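Local coordinates for beta-1,4-mannanase (Aplysia kurodai, PDB 3VUP), which probably hydrolyses the beta-1,4-mannosidic linkages of mannan in the digestive fluid of the sea hare, at residues A218-G223 / V255-Q260; W157-E162 / W206-I211; V106-W111 / V152-W157; G7-N12 / P288-E293. All coordinates share one frame; numbering follows the deposited sequence.

The four contacts show how the (beta/alpha)8 barrel of this mannanase is joined strand to strand, covered by a helix and met at its base by the N-terminal sheet. Contact 1 joins neighbouring strands 220-224 and 259-262; contact 3 ties strand 105-112 to the loop that leads into strand 157-161. Both rely on backbone hydrogen bonds, with a carboxylate and a hydroxyl added in contact 1. Contact 2 sets helix 197-214 against strand 157-161 through hydrocarbon alone, sharing Trp157 with contact 3. Contact 4, likewise without hydrogen bonds, reaches an exposed residue, Gly7. Contacts 2 and 3 involve buried residues throughout, and contact 1 nearly so, with Val255 and Asp257 partly exposed.

Contact 1. Residues A218-G223 / V255-Q260. With SO4 (sulfate ion), chain D.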
loop_
_atom_site.group_PDB
_atom_site.type_symbol
_atom_site.label_atom_id
_atom_site.label_comp_id
_atom_site.label_asym_id
_atom_site.label_seq_id
_atom_site.Cartn_x
_atom_site.Cartn_y
_atom_site.Cartn_z
ATOM N N ALA A 218 -7.538 12.544 -4.000
ATOM C CA ALA A 218 -7.113 11.198 -3.629
ATOM C C ALA A 218 -5.843 11.216 -2.790
ATOM O O ALA A 218 -4.999 12.102 -2.934
ATOM C CB ALA A 218 -6.907 10.345 -4.877
ATOM N N LEU A 219 -5.710 10.215 -1.929
ATOM C CA LEU A 219 -4.505 10.034 -1.137
ATOM C C LEU A 219 -3.645 8.932 -1.729
ATOM O O LEU A 219 -4.166 7.972 -2.312
ATOM C CB LEU A 219 -4.858 9.685 0.309
ATOM C CG LEU A 219 -5.785 10.668 1.037
ATOM C CD1 LEU A 219 -6.080 10.174 2.450
ATOM C CD2 LEU A 219 -5.187 12.066 1.066
ATOM N N VAL A 220 -2.333 9.062 -1.547
ATOM C CA VAL A 220 -1.381 8.113 -2.106
ATOM C C VAL A 220 -0.381 7.678 -1.034
ATOM O O VAL A 220 0.113 8.501 -0.236
ATOM C CB VAL A 220 -0.632 8.717 -3.328
ATOM C CG1 VAL A 220 0.295 7.678 -3.955
ATOM C CG2 VAL A 220 -1.631 9.210 -4.359
ATOM N N THR A 221 -0.089 6.379 -1.026
ATOM C CA THR A 221 0.889 5.801 -0.114
ATOM C C THR A 221 1.692 4.724 -0.864
ATOM O O THR A 221 1.524 4.534 -2.073
ATOM C CB THR A 221 0.190 5.206 1.139
ATOM O OG1 THR A 221 1.160 4.856 2.135
ATOM C CG2 THR A 221 -0.622 3.980 0.782
ATOM N N MET A 222 2.546 4.025 -0.123
ATOM C CA MET A 222 3.351 2.922 -0.626
ATOM C C MET A 222 3.751 2.126 0.612
ATOM O O MET A 222 4.083 2.707 1.648
ATOM C CB MET A 222 4.552 3.464 -1.414
ATOM C CG MET A 222 5.593 2.436 -1.832
ATOM S SD MET A 222 6.747 2.047 -0.486
ATOM C CE MET A 222 7.336 3.695 -0.105
ATOM N N GLY A 223 3.698 0.800 0.526
ATOM C CA GLY A 223 3.955 -0.045 1.680
ATOM C C GLY A 223 5.380 -0.571 1.755
ATOM O O GLY A 223 5.767 -1.447 0.976
ATOM N N VAL A 255 4.086 12.952 -4.369
ATOM C CA VAL A 255 4.562 12.682 -3.021
ATOM C C VAL A 255 3.519 11.847 -2.294
ATOM O O VAL A 255 2.371 11.757 -2.723
ATOM C CB VAL A 255 4.853 13.986 -2.237
ATOM C CG1 VAL A 255 5.815 14.867 -3.021
ATOM C CG2 VAL A 255 3.558 14.727 -1.930
ATOM N N PHE A 256 3.924 11.199 -1.209
ATOM C CA PHE A 256 2.990 10.424 -0.413
ATOM C C PHE A 256 2.249 11.295 0.585
ATOM O O PHE A 256 2.815 12.209 1.182
ATOM C CB PHE A 256 3.727 9.292 0.299
ATOM C CG PHE A 256 4.338 8.314 -0.647
ATOM C CD1 PHE A 256 3.555 7.727 -1.633
ATOM C CD2 PHE A 256 5.693 8.011 -0.606
ATOM C CE1 PHE A 256 4.099 6.845 -2.541
ATOM C CE2 PHE A 256 6.242 7.126 -1.522
ATOM C CZ PHE A 256 5.449 6.548 -2.491
ATOM N N ASP A 257 0.967 11.006 0.756
ATOM C CA ASP A 257 0.162 11.651 1.788
ATOM C C ASP A 257 0.325 11.007 3.156
ATOM O O ASP A 257 0.190 11.669 4.183
ATOM C CB ASP A 257 -1.305 11.632 1.380
ATOM C CG ASP A 257 -1.536 12.408 0.119
ATOM O OD1 ASP A 257 -1.658 13.647 0.241
ATOM O OD2 ASP A 257 -1.555 11.798 -0.975
ATOM N N PHE A 258 0.597 9.709 3.167
ATOM C CA PHE A 258 0.841 9.005 4.410
ATOM C C PHE A 258 1.794 7.875 4.141
ATOM O O PHE A 258 1.918 7.396 3.010
ATOM C CB PHE A 258 -0.450 8.525 5.089
ATOM C CG PHE A 258 -1.234 7.472 4.338
ATOM C CD1 PHE A 258 -1.089 6.119 4.642
ATOM C CD2 PHE A 258 -2.187 7.840 3.404
ATOM C CE1 PHE A 258 -1.866 5.155 4.009
ATOM C CE2 PHE A 258 -2.971 6.883 2.770
ATOM C CZ PHE A 258 -2.817 5.538 3.078
ATOM N N TYR A 259 2.523 7.492 5.179
ATOM C CA TYR A 259 3.452 6.390 5.098
ATOM C C TYR A 259 2.803 5.106 5.615
ATOM O O TYR A 259 1.828 5.142 6.371
ATOM C CB TYR A 259 4.693 6.718 5.907
ATOM C CG TYR A 259 5.558 7.840 5.373
ATOM C CD1 TYR A 259 6.084 7.800 4.087
ATOM C CD2 TYR A 259 5.916 8.911 6.187
ATOM C CE1 TYR A 259 6.927 8.807 3.627
ATOM C CE2 TYR A 259 6.768 9.918 5.735
ATOM C CZ TYR A 259 7.275 9.858 4.459
ATOM O OH TYR A 259 8.139 10.827 3.994
ATOM N N GLN A 260 3.366 3.978 5.201
ATOM C CA GLN A 260 2.816 2.669 5.514
ATOM C C GLN A 260 3.963 1.708 5.768
ATOM O O GLN A 260 4.734 1.407 4.866
ATOM C CB GLN A 260 1.959 2.168 4.352
ATOM C CG GLN A 260 1.365 0.794 4.622
ATOM C CD GLN A 260 0.917 0.041 3.387
ATOM O OE1 GLN A 260 0.887 -1.190 3.393
ATOM N NE2 GLN A 260 0.579 0.762 2.319
HETATM S S SO4 D . 8.395 13.723 6.445
HETATM O O1 SO4 D . 8.170 15.118 6.096
HETATM O O2 SO4 D . 7.118 13.097 6.749
HETATM O O3 SO4 D . 9.007 13.023 5.332
HETATM O O4 SO4 D . 9.240 13.667 7.637
HETATM O O HOH W 1 5.517 4.472 3.373
#
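Strands 220-224 and 259-262 are neighbours in the (beta/alpha)8 barrel, joined by a beta-alpha-beta crossover, and where they begin Val220 and Asp257 hold each other twice. Val220 N donates to Asp257 OD2 at 2.9 Å, on the anti lone pair of the carboxylate, while Asp257 N returns a bond to Val220 O at 2.8 Å, in the carbonyl plane. One residue on, Thr221 turns OG1 anti to its backbone N (chi1 -170°). The hydroxyl thereby donates to Phe258 O at 2.8 Å, from above the carbonyl plane, and CB settles over a face of the Phe258 ring, 3.6 Å from its centroid. Phe258 accepts the crowded position between N and carbonyl carbon (chi1 66°) to present that face. Phe256 covers the residues on either side of Thr221: CD1 touches Val220 CG1, and CZ presses on Met222 CB at 3.4 Å, with Met222 N, buried and lacking a hydrogen-bond partner, over a ring face. In the next shell, Lys212 makes a salt bridge to Asp257 OD2, which probably keeps the carboxylate ionised. Farther along, one water bridges the strands, donating to Met222 O and accepting from Gln260 N, at 2.9 Å from each atom.

Contact 2. Residues W157-E162 / W206-I211; sequences WDLMNE and WQADAI
Strand 157-161 and the helical segment 206-211 run almost antiparallel, 166° between their directions, with axes 9.7 Å apart at closest approach and no hydrogen bond across the gap. The gap is filled by hydrocarbon, as is usual between the strands and the outer helices of a (beta/alpha)8 barrel. Leu159 does most of the filling. With CG anti to the carbonyl carbon (chi1 -60°) and chi2 at -175°, its two methyls straddle Gln207 CB before parting. CD1 goes on to the backbone and CB of Ala208, 3.9 Å from Ala208 N. CD2 reaches tip to tip toward Ile211, 3.6 Å from Ile211 CD1. Gln207 and Leu159 run antiparallel past one another, so that only CB of Gln207 meets the leucine, 4.0 Å from Leu159 CD2, while its amide travels on: Gln207 OE1 accepts from Trp111 NE1, and NE2 donates to Phe203 O one helical turn back. Ile211 also serves two neighbours. Its CD1 lies against Trp157 CB at 3.8 Å, and its other branch, CG2, meets Trp157 CD1 at 3.6 Å, the pair crossing obliquely. Asp158, between the two large side chains, points away from the helix, where its OD2 is held by Arg60 and Gln260. Val220 of the adjoining strand 220-224 touches Leu159, Ala208 and Ile211, so the helix rests on two strands at once, and on its flank helix 130-147 packs through Leu133, Tyr136 and Ile137 against Trp206, Gln207 and Ala210.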
loop_
_atom_site.group_PDB
_atom_site.type_symbol
_atom_site.label_atom_id
_atom_site.label_comp_id
_atom_site.label_asym_id
_atom_site.label_seq_id
_atom_site.Cartn_x
_atom_site.Cartn_y
_atom_site.Cartn_z
ATOM N N TRP A 157 -4.595 5.182 -2.712
ATOM C CA TRP A 157 -3.887 4.324 -3.650
ATOM C C TRP A 157 -2.513 3.984 -3.090
ATOM O O TRP A 157 -1.743 4.879 -2.764
ATOM C CB TRP A 157 -3.701 5.039 -4.992
ATOM C CG TRP A 157 -4.981 5.331 -5.719
ATOM C CD1 TRP A 157 -5.656 6.524 -5.754
ATOM C CD2 TRP A 157 -5.742 4.419 -6.526
ATOM N NE1 TRP A 157 -6.780 6.407 -6.532
ATOM C CE2 TRP A 157 -6.859 5.130 -7.016
ATOM C CE3 TRP A 157 -5.587 3.073 -6.887
ATOM C CZ2 TRP A 157 -7.820 4.539 -7.846
ATOM C CZ3 TRP A 157 -6.546 2.484 -7.705
ATOM C CH2 TRP A 157 -7.647 3.220 -8.177
ATOM N N ASP A 158 -2.222 2.694 -2.960
ATOM C CA ASP A 158 -0.902 2.227 -2.550
ATOM C C ASP A 158 -0.167 1.865 -3.845
ATOM O O ASP A 158 -0.542 0.920 -4.543
ATOM C CB ASP A 158 -1.060 1.021 -1.621
ATOM C CG ASP A 158 0.264 0.386 -1.198
ATOM O OD1 ASP A 158 1.310 0.656 -1.828
ATOM O OD2 ASP A 158 0.227 -0.435 -0.243
ATOM N N LEU A 159 0.874 2.620 -4.177
ATOM C CA LEU A 159 1.545 2.416 -5.459
ATOM C C LEU A 159 2.257 1.082 -5.573
ATOM O O LEU A 159 2.334 0.512 -6.654
ATOM C CB LEU A 159 2.561 3.520 -5.712
ATOM C CG LEU A 159 2.006 4.935 -5.752
ATOM C CD1 LEU A 159 3.111 5.891 -6.141
ATOM C CD2 LEU A 159 0.834 5.050 -6.714
ATOM N N MET A 160 2.828 0.604 -4.478
ATOM C CA MET A 160 3.666 -0.575 -4.569
ATOM C C MET A 160 3.879 -1.247 -3.242
ATOM O O MET A 160 4.250 -0.618 -2.237
ATOM C CB MET A 160 5.027 -0.225 -5.166
ATOM C CG MET A 160 5.948 -1.434 -5.368
ATOM S SD MET A 160 7.455 -1.053 -6.275
ATOM C CE MET A 160 7.142 -1.927 -7.798
ATOM N N ASN A 161 3.679 -2.554 -3.255
ATOM C CA ASN A 161 4.051 -3.376 -2.130
ATOM C C ASN A 161 5.540 -3.689 -2.106
ATOM O O ASN A 161 6.062 -4.330 -3.022
ATOM C CB ASN A 161 3.297 -4.691 -2.163
ATOM C CG ASN A 161 3.568 -5.497 -0.932
ATOM O OD1 ASN A 161 3.165 -5.103 0.158
ATOM N ND2 ASN A 161 4.304 -6.593 -1.073
ATOM N N GLU A 162 6.204 -3.230 -1.050
ATOM C CA GLU A 162 7.579 -3.615 -0.719
ATOM C C GLU A 162 8.585 -3.483 -1.872
ATOM O O GLU A 162 9.172 -4.477 -2.307
ATOM C CB GLU A 162 7.593 -5.029 -0.129
ATOM C CG GLU A 162 6.675 -5.106 1.094
ATOM C CD GLU A 162 6.777 -6.388 1.902
ATOM O OE1 GLU A 162 7.378 -7.379 1.424
ATOM O OE2 GLU A 162 6.229 -6.402 3.037
ATOM N N TRP A 206 6.134 9.705 -10.491
ATOM C CA TRP A 206 5.289 9.945 -11.658
ATOM C C TRP A 206 3.879 9.407 -11.448
ATOM O O TRP A 206 2.902 10.037 -11.848
ATOM C CB TRP A 206 5.908 9.355 -12.923
ATOM C CG TRP A 206 7.093 10.125 -13.449
ATOM C CD1 TRP A 206 7.819 11.094 -12.800
ATOM C CD2 TRP A 206 7.678 9.992 -14.749
ATOM N NE1 TRP A 206 8.820 11.561 -13.620
ATOM C CE2 TRP A 206 8.758 10.900 -14.819
ATOM C CE3 TRP A 206 7.400 9.187 -15.857
ATOM C CZ2 TRP A 206 9.557 11.022 -15.958
ATOM C CZ3 TRP A 206 8.194 9.309 -16.980
ATOM C CH2 TRP A 206 9.257 10.223 -17.024
ATOM N N GLN A 207 3.760 8.246 -10.813
ATOM C CA GLN A 207 2.430 7.703 -10.576
ATOM C C GLN A 207 1.655 8.520 -9.546
ATOM O O GLN A 207 0.467 8.788 -9.727
ATOM C CB GLN A 207 2.500 6.232 -10.187
ATOM C CG GLN A 207 2.981 5.327 -11.307
ATOM C CD GLN A 207 3.084 3.894 -10.844
ATOM O OE1 GLN A 207 2.130 3.130 -10.948
ATOM N NE2 GLN A 207 4.234 3.530 -10.293
ATOM N N ALA A 208 2.314 8.906 -8.462
ATOM C CA ALA A 208 1.645 9.714 -7.456
ATOM C C ALA A 208 1.148 11.033 -8.045
ATOM O O ALA A 208 0.041 11.469 -7.750
ATOM C CB ALA A 208 2.557 9.959 -6.263
ATOM N N ASP A 209 1.970 11.653 -8.888
ATOM C CA ASP A 209 1.599 12.923 -9.496
ATOM C C ASP A 209 0.434 12.740 -10.460
ATOM O O ASP A 209 -0.491 13.551 -10.490
ATOM C CB ASP A 209 2.795 13.553 -10.206
ATOM C CG ASP A 209 2.479 14.924 -10.779
ATOM O OD1 ASP A 209 2.582 15.932 -10.043
ATOM O OD2 ASP A 209 2.146 14.994 -11.979
ATOM N N ALA A 210 0.461 11.661 -11.232
ATOM C CA ALA A 210 -0.629 11.377 -12.155
ATOM C C ALA A 210 -1.948 11.195 -11.408
ATOM O O ALA A 210 -2.986 11.711 -11.827
ATOM C CB ALA A 210 -0.311 10.144 -12.980
ATOM N N ILE A 211 -1.905 10.460 -10.302
ATOM C CA ILE A 211 -3.103 10.244 -9.503
ATOM C C ILE A 211 -3.680 11.565 -8.998
ATOM O O ILE A 211 -4.871 11.836 -9.144
ATOM C CB ILE A 211 -2.833 9.271 -8.339
ATOM C CG1 ILE A 211 -2.570 7.863 -8.880
ATOM C CG2 ILE A 211 -3.997 9.272 -7.341
ATOM C CD1 ILE A 211 -2.010 6.921 -7.862
#

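Contact 3. Residues V106-W111 / V152-W157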
loop_
_atom_site.group_PDB
_atom_site.type_symbol
_atom_site.label_atom_id
_atom_site.label_comp_id
_atom_site.label_asym_id
_atom_site.label_seq_id
_atom_site.Cartn_x
_atom_site.Cartn_y
_atom_site.Cartn_z
ATOM N N VAL A 106 -11.318 1.399 0.882
ATOM C CA VAL A 106 -10.486 0.511 0.086
ATOM C C VAL A 106 -9.146 1.152 -0.239
ATOM O O VAL A 106 -9.086 2.333 -0.604
ATOM C CB VAL A 106 -11.208 0.150 -1.218
ATOM C CG1 VAL A 106 -10.388 -0.806 -2.050
ATOM C CG2 VAL A 106 -12.526 -0.458 -0.906
ATOM N N PHE A 107 -8.086 0.358 -0.105
ATOM C CA PHE A 107 -6.734 0.783 -0.441
ATOM C C PHE A 107 -6.163 -0.174 -1.481
ATOM O O PHE A 107 -5.528 -1.162 -1.140
ATOM C CB PHE A 107 -5.878 0.841 0.834
ATOM C CG PHE A 107 -6.388 1.839 1.836
ATOM C CD1 PHE A 107 -5.884 3.123 1.871
ATOM C CD2 PHE A 107 -7.410 1.503 2.707
ATOM C CE1 PHE A 107 -6.379 4.053 2.774
ATOM C CE2 PHE A 107 -7.909 2.433 3.615
ATOM C CZ PHE A 107 -7.392 3.706 3.648
ATOM N N PRO A 108 -6.423 0.099 -2.766
ATOM C CA PRO A 108 -5.873 -0.766 -3.810
ATOM C C PRO A 108 -4.363 -0.596 -3.877
ATOM O O PRO A 108 -3.863 0.532 -3.857
ATOM C CB PRO A 108 -6.520 -0.221 -5.091
ATOM C CG PRO A 108 -7.709 0.584 -4.623
ATOM C CD PRO A 108 -7.265 1.172 -3.318
ATOM N N CYS A 109 -3.652 -1.717 -3.969
ATOM C CA CYS A 109 -2.203 -1.708 -4.105
ATOM C C CYS A 109 -1.857 -2.116 -5.532
ATOM O O CYS A 109 -2.147 -3.238 -5.948
ATOM C CB CYS A 109 -1.568 -2.659 -3.088
ATOM S SG CYS A 109 0.223 -2.789 -3.240
ATOM N N LEU A 110 -1.245 -1.202 -6.277
ATOM C CA LEU A 110 -1.081 -1.395 -7.715
ATOM C C LEU A 110 -0.065 -2.478 -8.064
ATOM O O LEU A 110 -0.394 -3.396 -8.815
ATOM C CB LEU A 110 -0.714 -0.079 -8.393
ATOM C CG LEU A 110 -1.757 1.027 -8.272
ATOM C CD1 LEU A 110 -1.225 2.282 -8.945
ATOM C CD2 LEU A 110 -3.092 0.589 -8.863
ATOM N N TRP A 111 1.147 -2.371 -7.513
ATOM C CA TRP A 111 2.279 -3.194 -7.930
ATOM C C TRP A 111 2.897 -3.930 -6.745
ATOM O O TRP A 111 2.629 -3.608 -5.580
ATOM C CB TRP A 111 3.349 -2.322 -8.578
ATOM C CG TRP A 111 2.873 -1.524 -9.753
ATOM C CD1 TRP A 111 2.646 -0.178 -9.786
ATOM C CD2 TRP A 111 2.579 -2.013 -11.070
ATOM N NE1 TRP A 111 2.222 0.200 -11.032
ATOM C CE2 TRP A 111 2.175 -0.905 -11.839
ATOM C CE3 TRP A 111 2.597 -3.279 -11.668
ATOM C CZ2 TRP A 111 1.816 -1.019 -13.183
ATOM C CZ3 TRP A 111 2.240 -3.390 -13.004
ATOM C CH2 TRP A 111 1.851 -2.267 -13.742
ATOM N N VAL A 152 -16.423 7.829 -2.558
ATOM C CA VAL A 152 -16.349 7.910 -1.099
ATOM C C VAL A 152 -15.717 6.688 -0.423
ATOM O O VAL A 152 -15.230 6.796 0.706
ATOM C CB VAL A 152 -17.718 8.212 -0.456
ATOM C CG1 VAL A 152 -18.228 9.562 -0.932
ATOM C CG2 VAL A 152 -18.721 7.111 -0.758
ATOM N N ALA A 153 -15.716 5.539 -1.100
ATOM C CA ALA A 153 -15.139 4.327 -0.513
ATOM C C ALA A 153 -13.672 4.113 -0.871
ATOM O O ALA A 153 -13.071 3.128 -0.437
ATOM C CB ALA A 153 -15.965 3.091 -0.859
ATOM N N LEU A 154 -13.095 5.027 -1.644
ATOM C CA LEU A 154 -11.667 4.968 -1.928
ATOM C C LEU A 154 -10.901 5.603 -0.771
ATOM O O LEU A 154 -11.019 6.803 -0.522
ATOM C CB LEU A 154 -11.346 5.699 -3.230
ATOM C CG LEU A 154 -9.862 5.840 -3.547
ATOM C CD1 LEU A 154 -9.259 4.491 -3.886
ATOM C CD2 LEU A 154 -9.679 6.817 -4.694
ATOM N N GLY A 155 -10.140 4.793 -0.044
ATOM C CA GLY A 155 -9.310 5.305 1.035
ATOM C C GLY A 155 -8.028 5.935 0.521
ATOM O O GLY A 155 -7.630 7.019 0.950
ATOM N N GLY A 156 -7.374 5.252 -0.411
ATOM C CA GLY A 156 -6.155 5.771 -0.996
ATOM C C GLY A 156 -5.511 4.727 -1.873
ATOM O O GLY A 156 -5.836 3.539 -1.797
ATOM N N TRP A 157 -4.595 5.182 -2.712
ATOM C CA TRP A 157 -3.887 4.324 -3.650
ATOM C C TRP A 157 -2.513 3.984 -3.090
ATOM O O TRP A 157 -1.743 4.879 -2.764
ATOM C CB TRP A 157 -3.701 5.039 -4.992
ATOM C CG TRP A 157 -4.981 5.331 -5.719
ATOM C CD1 TRP A 157 -5.656 6.524 -5.754
ATOM C CD2 TRP A 157 -5.742 4.419 -6.526
ATOM N NE1 TRP A 157 -6.780 6.407 -6.532
ATOM C CE2 TRP A 157 -6.859 5.130 -7.016
ATOM C CE3 TRP A 157 -5.587 3.073 -6.887
ATOM C CZ2 TRP A 157 -7.820 4.539 -7.846
ATOM C CZ3 TRP A 157 -6.546 2.484 -7.705
ATOM C CH2 TRP A 157 -7.647 3.220 -8.177
#
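Val106 O is gripped by two N-H groups from consecutive glycines, and so fastens strand 105-112 of the (beta/alpha)8 barrel to the loop that leads into the next strand. Gly155 N makes the shorter bond, 2.7 Å, in the carbonyl plane and on a lone pair; Gly156 N adds a weak one at 3.4 Å. On the other side of the same residue, Val106 N donates to Ala153 O at 2.8 Å, nearly along the C=O axis and fairly straight (160° at the hydrogen). Together these bonds bring the chain in alongside strand 105-112 just before it becomes strand 157-161. The side chains of Phe107 and Pro108 part company from here. Phe107 lays its ring face on Gly155, whose CA stands 3.9 Å from the ring centroid in a CH-pi contact; the lack of a side chain at Gly155 is what allows the ring so close. Trp320, Leu2 and Phe258 also touch this ring. Pro108 goes to the other side, toward the outer layer, where its CB meets Trp157 CZ3 at 3.8 Å, and Leu110 CD2 continues the cover 4.0 Å from Trp157 CE3. Leu154 CD1 lies over a face of the same indole, toward its rim, and also touches Pro108 CD. Gly156 O is buried with no hydrogen-bond partner, since Pro108 has no N-H to offer; what meets it instead is carbon, Phe107 CA at 3.2 Å with a C-H directed at the oxygen, and Pro108 CD, also 3.2 Å from Gly156 O.

Contact 4. Residues G7-N12 / P288-E293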
loop_
_atom_site.group_PDB
_atom_site.type_symbol
_atom_site.label_atom_id
_atom_site.label_comp_id
_atom_site.label_asym_id
_atom_site.label_seq_id
_atom_site.Cartn_x
_atom_site.Cartn_y
_atom_site.Cartn_z
ATOM N N GLY A 7 -2.412 16.885 10.225
ATOM C CA GLY A 7 -1.517 15.752 10.384
ATOM C C GLY A 7 -2.163 14.420 10.727
ATOM O O GLY A 7 -1.465 13.448 11.012
ATOM N N HIS A 8 -3.489 14.357 10.702
ATOM C CA HIS A 8 -4.224 13.143 11.065
ATOM C C HIS A 8 -5.306 12.816 10.044
ATOM O O HIS A 8 -5.899 13.731 9.467
ATOM C CB HIS A 8 -4.910 13.330 12.420
ATOM C CG HIS A 8 -3.992 13.777 13.512
ATOM N ND1 HIS A 8 -4.028 15.048 14.046
ATOM C CD2 HIS A 8 -3.009 13.120 14.171
ATOM C CE1 HIS A 8 -3.108 15.152 14.989
ATOM N NE2 HIS A 8 -2.476 13.996 15.084
ATOM N N PHE A 9 -5.611 11.529 9.873
ATOM C CA PHE A 9 -6.749 11.136 9.046
ATOM C C PHE A 9 -8.042 11.644 9.656
ATOM O O PHE A 9 -8.272 11.522 10.866
ATOM C CB PHE A 9 -6.878 9.619 8.933
ATOM C CG PHE A 9 -5.841 8.964 8.071
ATOM C CD1 PHE A 9 -5.763 9.229 6.714
ATOM C CD2 PHE A 9 -4.976 8.031 8.616
ATOM C CE1 PHE A 9 -4.820 8.589 5.920
ATOM C CE2 PHE A 9 -4.039 7.400 7.835
ATOM C CZ PHE A 9 -3.955 7.679 6.486
ATOM N N VAL A 10 -8.895 12.182 8.789
ATOM C CA VAL A 10 -10.227 12.631 9.151
ATOM C C VAL A 10 -11.217 12.108 8.115
ATOM O O VAL A 10 -10.937 12.127 6.909
ATOM C CB VAL A 10 -10.291 14.174 9.215
ATOM C CG1 VAL A 10 -11.717 14.664 9.452
ATOM C CG2 VAL A 10 -9.361 14.700 10.291
ATOM N N LEU A 11 -12.363 11.629 8.588
ATOM C CA LEU A 11 -13.453 11.236 7.708
ATOM C C LEU A 11 -14.745 11.734 8.334
ATOM O O LEU A 11 -14.997 11.496 9.513
ATOM C CB LEU A 11 -13.511 9.714 7.527
ATOM C CG LEU A 11 -14.574 9.242 6.521
ATOM C CD1 LEU A 11 -14.105 9.458 5.096
ATOM C CD2 LEU A 11 -14.931 7.797 6.749
ATOM N N ASN A 12 -15.557 12.435 7.552
ATOM C CA ASN A 12 -16.862 12.885 8.029
ATOM C C ASN A 12 -16.788 13.652 9.347
ATOM O O ASN A 12 -17.584 13.442 10.267
ATOM C CB ASN A 12 -17.847 11.715 8.081
ATOM C CG ASN A 12 -18.269 11.271 6.703
ATOM O OD1 ASN A 12 -18.424 12.097 5.806
ATOM N ND2 ASN A 12 -18.430 9.966 6.518
ATOM N N PRO A 288 0.919 10.817 8.719
ATOM C CA PRO A 288 0.393 9.637 9.408
ATOM C C PRO A 288 1.157 8.384 8.990
ATOM O O PRO A 288 1.573 8.271 7.830
ATOM C CB PRO A 288 -1.060 9.572 8.927
ATOM C CG PRO A 288 -1.395 10.980 8.520
ATOM C CD PRO A 288 -0.119 11.524 7.951
ATOM N N ILE A 289 1.333 7.465 9.935
ATOM C CA ILE A 289 2.012 6.201 9.677
ATOM C C ILE A 289 1.043 5.056 9.960
ATOM O O ILE A 289 0.642 4.834 11.109
ATOM C CB ILE A 289 3.248 6.025 10.577
ATOM C CG1 ILE A 289 4.258 7.161 10.370
ATOM C CG2 ILE A 289 3.884 4.659 10.345
ATOM C CD1 ILE A 289 5.333 7.206 11.447
ATOM N N VAL A 290 0.673 4.332 8.909
ATOM C CA VAL A 290 -0.148 3.138 9.047
ATOM C C VAL A 290 0.764 1.924 9.189
ATOM O O VAL A 290 1.729 1.798 8.441
ATOM C CB VAL A 290 -1.062 2.972 7.817
ATOM C CG1 VAL A 290 -1.784 1.620 7.819
ATOM C CG2 VAL A 290 -2.061 4.113 7.764
ATOM N N VAL A 291 0.490 1.049 10.157
ATOM C CA VAL A 291 1.160 -0.241 10.206
ATOM C C VAL A 291 0.305 -1.179 9.351
ATOM O O VAL A 291 -0.727 -1.697 9.794
ATOM C CB VAL A 291 1.352 -0.748 11.646
ATOM C CG1 VAL A 291 2.080 -2.080 11.632
ATOM C CG2 VAL A 291 2.131 0.274 12.462
ATOM N N GLY A 292 0.717 -1.325 8.094
ATOM C CA GLY A 292 -0.120 -1.875 7.044
ATOM C C GLY A 292 -0.012 -3.364 6.766
ATOM O O GLY A 292 -0.753 -3.862 5.919
ATOM N N GLU A 293 0.893 -4.061 7.455
ATOM C CA GLU A 293 0.922 -5.530 7.470
ATOM C C GLU A 293 1.538 -5.994 8.770
ATOM O O GLU A 293 2.530 -5.420 9.216
ATOM C CB GLU A 293 1.788 -6.118 6.357
ATOM C CG GLU A 293 1.275 -6.003 4.942
ATOM C CD GLU A 293 2.158 -6.735 3.946
ATOM O OE1 GLU A 293 2.981 -7.587 4.371
ATOM O OE2 GLU A 293 2.014 -6.462 2.733
#
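The Phe9 ring carries this contact by its rim: Val290 CG2 lies at the edge, near the ring plane, 3.8 Å from Phe9 CE2, and Pro288 CB comes obliquely to the same carbon, also 3.8 Å from Phe9 CE2. The ring belongs to strand 8-11, the middle strand of a small antiparallel sheet at the N-terminus, and it packs at the base of the (beta/alpha)8 barrel, beside the start of strand 289-293. A second flat group completes the setting. Phe9 and Phe258 meet edge-to-face, Phe9 CZ approaching the face of the Phe258 ring opposite to Thr221. Torsions explain how one ring edge touches all three partners. Phe9 CG stands anti to the carbonyl carbon (chi1 -73°), which swings the ring away from its own strand and toward the barrel, and Val290 has CG1 anti to the backbone N (chi1 171°), so that the other methyl, CG2, is presented to the ring edge, the two side chains crossing at about a right angle. Ile4, Leu18 and Ala317 also pack on Phe9, joining the small sheet and two more parts of the barrel to the same apolar cluster. No hydrogen bond spans the two segments; Pro288 and Val290 instead pair through their backbones with Tyr259 of the neighbouring barrel strand. Toward solvent the contact thins to Gly7, whose backbone turns with a positive phi of 85°. There the contact is made by backbone rather than ring, Gly7 O resting 3.5 Å from Pro288 CG.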